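Local atomic coordinates of glycosyl hydrolases family 2, sugar binding domain protein (Bacteroides uniformis str. 3978 T3 ii, PDB entry 6D1P), a protein that is a gut-bacterial beta-glucuronidase of glycosyl hydrolase family 2, probably hydrolysing O-glycosidic bonds of glucuronides. Residues T506-A511 / P568-S573. Sequence-based numbering, arbitrary orientation.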
loop_
_atom_site.group_PDB
_atom_site.type_symbol
_atom_site.label_atom_id
_atom_site.label_comp_id
_atom_site.label_asym_id
_atom_site.label_seq_id
_atom_site.Cartn_x
_atom_site.Cartn_y
_atom_site.Cartn_z
ATOM N N THR A 506 0.589 37.425 -30.222
ATOM C CA THR A 506 -0.334 37.658 -31.327
ATOM C C THR A 506 -1.781 37.526 -30.869
ATOM O O THR A 506 -2.590 38.451 -31.030
ATOM C CB THR A 506 -0.039 36.675 -32.458
ATOM O OG1 THR A 506 1.372 36.599 -32.651
ATOM C CG2 THR A 506 -0.708 37.128 -33.750
ATOM N N ARG A 507 -2.123 36.369 -30.301
ATOM C CA ARG A 507 -3.478 36.079 -29.844
ATOM C C ARG A 507 -3.391 35.610 -28.405
ATOM O O ARG A 507 -2.751 34.587 -28.119
ATOM C CB ARG A 507 -4.147 35.022 -30.722
ATOM C CG ARG A 507 -4.487 35.529 -32.085
ATOM C CD ARG A 507 -4.881 34.403 -32.998
ATOM N NE ARG A 507 -5.438 34.916 -34.248
ATOM C CZ ARG A 507 -4.712 35.291 -35.302
ATOM N NH1 ARG A 507 -3.383 35.220 -35.269
ATOM N NH2 ARG A 507 -5.319 35.744 -36.398
ATOM N N PHE A 508 -4.028 36.361 -27.509
ATOM C CA PHE A 508 -3.864 36.211 -26.073
ATOM C C PHE A 508 -5.125 35.626 -25.455
ATOM O O PHE A 508 -6.244 35.956 -25.864
ATOM C CB PHE A 508 -3.544 37.559 -25.437
ATOM C CG PHE A 508 -3.530 37.555 -23.926
ATOM C CD1 PHE A 508 -4.696 37.752 -23.206
ATOM C CD2 PHE A 508 -2.337 37.411 -23.232
ATOM C CE1 PHE A 508 -4.685 37.782 -21.822
ATOM C CE2 PHE A 508 -2.313 37.446 -21.852
ATOM C CZ PHE A 508 -3.495 37.628 -21.142
ATOM N N LEU A 509 -4.936 34.780 -24.446
ATOM C CA LEU A 509 -6.041 34.219 -23.690
ATOM C C LEU A 509 -5.512 33.947 -22.297
ATOM O O LEU A 509 -4.471 33.299 -22.161
ATOM C CB LEU A 509 -6.549 32.939 -24.359
ATOM C CG LEU A 509 -7.734 32.208 -23.739
ATOM C CD1 LEU A 509 -8.883 33.178 -23.455
ATOM C CD2 LEU A 509 -8.184 31.093 -24.675
ATOM N N HIS A 510 -6.174 34.469 -21.271
ATOM C CA HIS A 510 -5.637 34.322 -19.923
ATOM C C HIS A 510 -6.154 33.018 -19.310
ATOM O O HIS A 510 -7.274 32.952 -18.806
ATOM C CB HIS A 510 -5.967 35.526 -19.056
ATOM C CG HIS A 510 -5.360 35.454 -17.693
ATOM N ND1 HIS A 510 -5.252 36.548 -16.864
ATOM C CD2 HIS A 510 -4.835 34.408 -17.005
ATOM C CE1 HIS A 510 -4.686 36.183 -15.727
ATOM N NE2 HIS A 510 -4.430 34.888 -15.784
ATOM N N ALA A 511 -5.327 31.982 -19.338
ATOM C CA ALA A 511 -5.645 30.707 -18.698
ATOM C C ALA A 511 -4.962 30.656 -17.338
ATOM O O ALA A 511 -3.729 30.752 -17.260
ATOM C CB ALA A 511 -5.203 29.524 -19.559
ATOM N N PRO A 568 -11.940 45.891 -23.593
ATOM C CA PRO A 568 -12.508 45.472 -24.879
ATOM C C PRO A 568 -11.593 44.584 -25.709
ATOM O O PRO A 568 -12.100 43.856 -26.569
ATOM C CB PRO A 568 -12.780 46.810 -25.593
ATOM C CG PRO A 568 -11.839 47.777 -24.967
ATOM C CD PRO A 568 -11.700 47.340 -23.528
ATOM N N ARG A 569 -10.274 44.619 -25.522
ATOM C CA ARG A 569 -9.441 43.715 -26.320
ATOM C C ARG A 569 -9.384 42.288 -25.791
ATOM O O ARG A 569 -8.898 41.413 -26.518
ATOM C CB ARG A 569 -8.001 44.202 -26.405
ATOM C CG ARG A 569 -7.807 45.516 -27.097
ATOM C CD ARG A 569 -6.806 46.285 -26.279
ATOM N NE ARG A 569 -5.424 46.020 -26.654
ATOM C CZ ARG A 569 -4.413 46.013 -25.794
ATOM N NH1 ARG A 569 -4.636 46.209 -24.500
ATOM N NH2 ARG A 569 -3.184 45.794 -26.225
ATOM N N LEU A 570 -9.843 42.034 -24.561
ATOM C CA LEU A 570 -9.626 40.747 -23.892
ATOM C C LEU A 570 -10.507 39.668 -24.510
ATOM O O LEU A 570 -11.731 39.757 -24.457
ATOM C CB LEU A 570 -9.907 40.870 -22.391
ATOM C CG LEU A 570 -9.698 39.642 -21.475
ATOM C CD1 LEU A 570 -8.256 39.156 -21.546
ATOM C CD2 LEU A 570 -10.075 39.969 -20.036
ATOM N N THR A 571 -9.897 38.646 -25.100
ATOM C CA THR A 571 -10.688 37.483 -25.477
ATOM C C THR A 571 -11.445 36.929 -24.268
ATOM O O THR A 571 -12.658 36.692 -24.333
ATOM C CB THR A 571 -9.792 36.413 -26.103
ATOM O OG1 THR A 571 -8.754 36.051 -25.186
ATOM C CG2 THR A 571 -9.169 36.943 -27.378
ATOM N N GLY A 572 -10.755 36.757 -23.145
ATOM C CA GLY A 572 -11.387 36.236 -21.951
ATOM C C GLY A 572 -10.379 35.554 -21.043
ATOM O O GLY A 572 -9.164 35.652 -21.238
ATOM N N SER A 573 -10.912 34.857 -20.041
ATOM C CA SER A 573 -10.039 34.132 -19.133
ATOM C C SER A 573 -10.737 32.883 -18.612
ATOM O O SER A 573 -11.948 32.704 -18.775
ATOM C CB SER A 573 -9.612 35.002 -17.965
ATOM O OG SER A 573 -10.728 35.225 -17.132
HETATM O O HOH W 1 -7.278 39.178 -25.576
#
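Residues 510-511 and 572-573 run as parallel neighbouring strands of the TIM-barrel domain, paired at a single bridge where the CA atoms of His510 and Ser573 lie 4.5 Å apart. Its backbone bond, from His510 N to Gly572 O, is nearly straight, with 162° at the hydrogen, and reaches the oxygen in the carbonyl plane. Ser573 CA comes to 3.0 Å from His510 O in a bent C-H...O contact, and the ladder continues through a backbone hydrogen bond of His510 with Leu574. Before the bridge a side chain takes over the pairing. Thr571 holds OG1 in the crowded position between its backbone N and carbonyl carbon (chi1 57°), and this hydroxyl donates to Phe508 O over 2.6 Å, in the carbonyl plane and on a lone pair. A water, accepting from Thr571 N and donating to Arg569 O, adds a weak bond to the same oxygen. An alanine in place of Thr571 would remove the hydroxyl donor and would probably leave Phe508 O dependent on that weak water bond within this pair of segments. Leu509, with CG anti to its N, crosses Thr571 at about a right angle and brings CD1 to 3.3 Å from Gly572 O. The backbone conformation of Gly572 would jam a CB against the preceding carbonyl O, which calls for glycine. Leu570 CD1 meets the Phe508 ring at its edge, 3.8 Å from CE1; the Phe508 side chain also touches Glu498 and Ile502 of helix 494-503. His510 ND1 is hydrogen-bonded to Glu498 OE2, while Ser573 OG pairs with Gln564. Between the two segments, one backbone bond is thus supplemented by a threonine hydroxyl and a water that give partners to Phe508 O and Thr571 N, polar backbone atoms of buried residues.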